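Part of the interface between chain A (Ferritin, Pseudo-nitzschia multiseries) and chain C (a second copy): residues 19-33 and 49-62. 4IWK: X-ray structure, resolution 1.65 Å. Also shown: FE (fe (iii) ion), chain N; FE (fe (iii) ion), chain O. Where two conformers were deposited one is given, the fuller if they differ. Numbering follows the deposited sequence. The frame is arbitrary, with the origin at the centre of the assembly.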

# COMPACT_ATOMS: atom_id res chain seq x y z
N ALA A 19 22.11 13.76 45.25
CA ALA A 19 22.55 14.30 43.97
C ALA A 19 21.39 14.74 43.09
O ALA A 19 21.48 15.77 42.51
N SER A 20 20.28 14.03 43.14
CA SER A 20 19.10 14.50 42.39
C SER A 20 18.70 15.91 42.82
O SER A 20 18.35 16.77 41.98
N GLN A 21 18.72 16.13 44.15
CA GLN A 21 18.30 17.45 44.69
C GLN A 21 19.32 18.51 44.37
O GLN A 21 18.97 19.70 44.13
N VAL A 22 20.62 18.16 44.40
CA VAL A 22 21.63 19.14 44.02
C VAL A 22 21.48 19.56 42.51
O VAL A 22 21.57 20.78 42.15
N TYR A 23 21.25 18.58 41.65
CA TYR A 23 20.98 18.94 40.23
C TYR A 23 19.75 19.79 40.12
O TYR A 23 19.77 20.73 39.31
N LEU A 24 18.70 19.54 40.95
CA LEU A 24 17.52 20.38 40.81
C LEU A 24 17.91 21.79 41.29
O LEU A 24 17.51 22.79 40.67
N SER A 25 18.68 21.91 42.39
CA SER A 25 19.14 23.24 42.82
C SER A 25 19.95 23.98 41.70
O SER A 25 19.75 25.20 41.51
N ALA A 26 20.82 23.24 40.99
CA ALA A 26 21.55 23.86 39.85
C ALA A 26 20.57 24.33 38.76
O ALA A 26 20.75 25.42 38.20
N SER A 27 19.57 23.51 38.45
CA SER A 27 18.57 23.92 37.44
C SER A 27 17.88 25.22 37.85
O SER A 27 17.58 26.09 37.03
N ILE A 28 17.62 25.36 39.14
CA ILE A 28 16.91 26.61 39.62
C ILE A 28 17.86 27.78 39.45
O ILE A 28 17.47 28.81 38.92
N TRP A 29 19.15 27.63 39.86
CA TRP A 29 20.07 28.72 39.68
C TRP A 29 20.15 29.11 38.23
O TRP A 29 20.14 30.30 37.87
N PHE A 30 20.34 28.12 37.33
CA PHE A 30 20.47 28.44 35.91
C PHE A 30 19.19 29.13 35.41
O PHE A 30 19.32 30.10 34.68
N ASP A 31 18.00 28.65 35.80
CA ASP A 31 16.75 29.23 35.23
C ASP A 31 16.61 30.63 35.77
O ASP A 31 16.21 31.53 35.04
N GLN A 32 16.96 30.83 37.02
CA GLN A 32 16.84 32.19 37.59
C GLN A 32 17.76 33.17 36.90
O GLN A 32 17.57 34.42 36.96
N ASN A 33 18.88 32.67 36.35
CA ASN A 33 19.82 33.53 35.75
C ASN A 33 19.79 33.42 34.21
O ASN A 33 20.73 33.87 33.56
N GLU C 49 4.09 12.72 42.28
CA GLU C 49 4.22 13.80 43.25
C GLU C 49 5.49 14.58 43.01
O GLU C 49 5.52 15.83 43.18
N ARG C 50 6.58 13.89 42.60
CA ARG C 50 7.74 14.66 42.21
C ARG C 50 7.43 15.56 41.00
O ARG C 50 7.87 16.75 41.03
N GLU C 51 6.67 15.10 40.03
CA GLU C 51 6.28 16.01 38.90
C GLU C 51 5.46 17.21 39.40
O GLU C 51 5.72 18.34 38.88
N HIS C 52 4.58 17.03 40.36
CA HIS C 52 3.86 18.17 40.95
C HIS C 52 4.86 19.15 41.51
O HIS C 52 4.81 20.33 41.25
N GLY C 53 5.82 18.71 42.35
CA GLY C 53 6.77 19.67 42.90
C GLY C 53 7.59 20.38 41.80
O GLY C 53 7.84 21.57 41.94
N LEU C 54 8.02 19.64 40.75
CA LEU C 54 8.78 20.25 39.63
C LEU C 54 7.89 21.31 38.96
O LEU C 54 8.46 22.31 38.56
N GLY C 55 6.58 21.03 38.84
CA GLY C 55 5.69 22.08 38.22
C GLY C 55 5.61 23.32 39.03
O GLY C 55 5.64 24.46 38.49
N PHE C 56 5.56 23.17 40.36
CA PHE C 56 5.67 24.33 41.29
C PHE C 56 6.99 25.11 41.16
O PHE C 56 6.97 26.34 41.11
N VAL C 57 8.11 24.38 41.11
CA VAL C 57 9.37 25.05 40.92
C VAL C 57 9.42 25.81 39.60
O VAL C 57 9.87 27.01 39.61
N ASP C 58 8.90 25.21 38.54
CA ASP C 58 8.96 25.81 37.20
C ASP C 58 8.12 27.12 37.24
O ASP C 58 8.61 28.20 36.80
N PHE C 59 6.93 27.04 37.80
CA PHE C 59 6.14 28.28 37.82
C PHE C 59 6.81 29.33 38.67
O PHE C 59 6.82 30.56 38.36
N ALA C 60 7.35 28.95 39.84
CA ALA C 60 7.97 29.95 40.76
C ALA C 60 9.18 30.61 40.03
O ALA C 60 9.35 31.81 40.10
N ASN C 61 9.97 29.82 39.28
CA ASN C 61 11.11 30.45 38.56
C ASN C 61 10.52 31.48 37.58
O ASN C 61 11.06 32.59 37.44
N LYS C 62 9.46 31.11 36.88
CA LYS C 62 8.96 31.99 35.77
C LYS C 62 8.37 33.23 36.42
O LYS C 62 8.50 34.34 35.87

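Helix 19-32 of chain A and helix 49-62 of chain C run in nearly the same direction, their axes inclined by 24° and no closer than 10.0 Å. That spacing leaves room for side chains of moderate size, and no direct hydrogen bond crosses between the stretches; apolar contact and bridging waters join them.

N61(C) covers the most surface. It points toward chain A near the C-terminal end of both helices, where the backbones draw closest: its CA lies 6.1 Å from CA of Q32(A). With chi1 in m, its amide enters a pocket formed by I28(A), D31(A) and Q32(A). OD1 of N61(C) lies 3.8 Å from CG2 of I28(A), and ND2 of N61(C) lies 3.6 Å from OD2 of D31(A), with no hydrogen bond between them; water 2 bridges the two. Water 2 donates to OD2 of D31(A) and to OG of S27(A), and accepts a weak bond from ND2 of N61(C). Water 3 donates to OD1 of N61(C), 2.7 Å from the water oxygen, and accepts from NE2 of Q32(A). An amide suits this place because its ND2 can donate to one water while its OD1 accepts from another. S27(A), with chi1 in p, also donates through OG to its own helix, at O of L24(A), 2.7 Å away.

L24(A) is next in covered area. It points toward chain C in the t, p rotamer, bringing CD1 within 3.6 Å of CD2 of L54(C). The CA-to-CB bond of L54(C) points sideways, but its m, t rotamer carries the end of the chain nearer. CA of L24(A) and CA of L54(C) are 8.8 Å apart, and two branched leucine side chains span this gap without needing polar partners.

V57(C) continues the apolar strip. Pointing toward chain A with chi1 in t, it sets CG1 3.6 Å from CG1 of I28(A), whose CA-to-CB bond points sideways and whose rotamer is m, t. The short, beta-branched valine offers a compact surface to the longer isoleucine.

At the N-terminal end of the two stretches the contact becomes polar again. R50(C) starts sideways, but its extended t, t, t chain carries the guanidinium nearer to S20(A), with NH2 4.1 Å from OG. Water 1 makes the link: it accepts from NE of R50(C) and donates to OG of S20(A) and OE1 of Q21(A). Q21(A) points away at CB, yet its m, m rotamer returns the amide to this water.

The iron ions lie beyond this contact, on chain C: E49(C) binds one through OE1 and the other through OE2, while H52(C) ND1 joins the first, as befits a ferritin.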

# COMPACT_ATOMS: atom_id res chain seq x y z
CB ALA A 19 23.34 13.26 43.20
CB SER A 20 17.98 13.50 42.63
OG SER A 20 16.85 13.93 41.88
CB GLN A 21 18.09 17.37 46.25
CG GLN A 21 16.82 16.63 46.61
CD GLN A 21 15.59 17.51 46.19
OE1 GLN A 21 15.09 17.29 45.08
NE2 GLN A 21 15.18 18.48 47.02
CB VAL A 22 23.04 18.57 44.30
CG1 VAL A 22 24.11 19.56 43.72
CG2 VAL A 22 23.25 18.43 45.86
CB TYR A 23 20.80 17.60 39.44
CG TYR A 23 22.14 17.07 38.95
CD1 TYR A 23 22.61 15.81 39.31
CD2 TYR A 23 22.79 17.75 37.92
CE1 TYR A 23 23.84 15.29 38.80
CE2 TYR A 23 23.98 17.24 37.36
CZ TYR A 23 24.47 16.02 37.79
OH TYR A 23 25.62 15.46 37.26
CB LEU A 24 16.39 19.82 41.71
CG LEU A 24 15.14 20.70 41.76
CD1 LEU A 24 14.57 20.75 40.31
CD2 LEU A 24 14.08 20.08 42.66
CB SER A 25 19.96 23.14 44.12
OG SER A 25 21.29 22.66 43.92
CB ALA A 26 22.56 22.89 39.28
CB SER A 27 17.51 22.80 37.25
OG SER A 27 16.45 22.90 38.21
CB ILE A 28 16.47 26.41 41.10
CG1 ILE A 28 15.34 25.39 41.18
CG2 ILE A 28 16.09 27.78 41.64
CD1 ILE A 28 15.11 24.94 42.63
CB TRP A 29 21.48 28.31 40.27
CG TRP A 29 22.36 29.54 40.33
CD1 TRP A 29 22.53 30.37 41.44
CD2 TRP A 29 23.15 30.08 39.26
NE1 TRP A 29 23.38 31.42 41.09
CE2 TRP A 29 23.77 31.27 39.77
CE3 TRP A 29 23.33 29.73 37.92
CZ2 TRP A 29 24.66 32.08 38.95
CZ3 TRP A 29 24.18 30.52 37.09
CH2 TRP A 29 24.81 31.73 37.62
CB PHE A 30 20.67 27.14 35.14
CG PHE A 30 22.11 26.68 35.22
CD1 PHE A 30 23.14 27.58 34.98
CD2 PHE A 30 22.42 25.37 35.53
CE1 PHE A 30 24.51 27.19 35.00
CE2 PHE A 30 23.79 24.95 35.54
CZ PHE A 30 24.83 25.87 35.30
CB ASP A 31 15.54 28.40 35.64
CG ASP A 31 15.15 27.39 34.61
OD1 ASP A 31 15.38 27.58 33.38
OD2 ASP A 31 14.59 26.31 34.98
CB GLN A 32 17.15 32.16 39.09
CG GLN A 32 16.09 31.53 39.94
CD GLN A 32 16.53 31.43 41.41
OE1 GLN A 32 17.74 31.65 41.77
NE2 GLN A 32 15.55 31.04 42.29
CB ASN A 33 21.19 33.23 36.32
CG ASN A 33 21.30 33.69 37.75
OD1 ASN A 33 21.55 34.89 37.94
ND2 ASN A 33 21.05 32.83 38.77
CB GLU C 49 4.37 13.20 44.69
CG GLU C 49 3.08 12.53 45.21
CD GLU C 49 1.92 13.51 45.47
OE1 GLU C 49 2.08 14.70 45.34
OE2 GLU C 49 0.90 13.06 45.93
CB ARG C 50 8.91 13.70 41.85
CG ARG C 50 10.20 14.49 41.52
CD ARG C 50 11.37 13.50 41.41
NE ARG C 50 12.62 14.23 41.08
CZ ARG C 50 12.85 14.44 39.81
NH1 ARG C 50 12.00 13.93 38.96
NH2 ARG C 50 13.90 15.13 39.36
CB GLU C 51 5.41 15.25 37.85
CG GLU C 51 6.30 14.29 37.08
CD GLU C 51 7.54 14.94 36.37
OE1 GLU C 51 7.50 16.13 35.82
OE2 GLU C 51 8.61 14.28 36.43
CB HIS C 52 2.92 17.72 42.10
CG HIS C 52 1.81 16.85 41.65
ND1 HIS C 52 0.96 16.19 42.55
CD2 HIS C 52 1.40 16.52 40.40
CE1 HIS C 52 0.09 15.48 41.85
NE2 HIS C 52 0.35 15.63 40.55
CB LEU C 54 9.28 19.20 38.63
CG LEU C 54 10.27 18.15 39.22
CD1 LEU C 54 10.63 17.19 38.12
CD2 LEU C 54 11.52 18.97 39.62
CB PHE C 56 5.40 24.00 42.78
CG PHE C 56 3.94 23.91 43.07
CD1 PHE C 56 3.26 22.81 42.74
CD2 PHE C 56 3.30 24.97 43.60
CE1 PHE C 56 1.89 22.74 42.94
CE2 PHE C 56 1.92 24.91 43.78
CZ PHE C 56 1.24 23.79 43.46
CB VAL C 57 10.49 23.95 40.91
CG1 VAL C 57 11.82 24.64 40.61
CG2 VAL C 57 10.60 23.43 42.36
CB ASP C 58 8.51 24.84 36.14
CG ASP C 58 8.57 25.43 34.71
OD1 ASP C 58 9.49 26.09 34.35
OD2 ASP C 58 7.67 25.17 33.96
CB PHE C 59 4.70 27.93 38.33
CG PHE C 59 3.78 29.12 38.37
CD1 PHE C 59 3.07 29.51 37.27
CD2 PHE C 59 3.69 29.85 39.54
CE1 PHE C 59 2.25 30.66 37.40
CE2 PHE C 59 2.86 30.95 39.68
CZ PHE C 59 2.10 31.32 38.54
CB ALA C 60 8.50 29.19 42.01
CB ASN C 61 11.85 29.41 37.75
CG ASN C 61 12.66 28.42 38.62
OD1 ASN C 61 12.92 28.71 39.79
ND2 ASN C 61 13.03 27.28 38.06
CB LYS C 62 7.88 31.29 34.92
CG LYS C 62 8.49 30.21 34.04
CD LYS C 62 7.49 29.64 33.07
CE LYS C 62 6.31 29.05 33.81
NZ LYS C 62 5.52 28.23 32.78
FE FE N . 0.82 16.24 44.98
FE FE O . -0.97 13.14 45.20
O HOH W 1 14.80 15.90 42.57
O HOH W 2 14.50 24.76 37.53
O HOH W 3 12.83 30.58 41.69
O HOH W 4 -0.46 17.95 45.18
O HOH W 5 -0.94 14.98 45.12
O HOH W 6 -0.61 12.15 44.23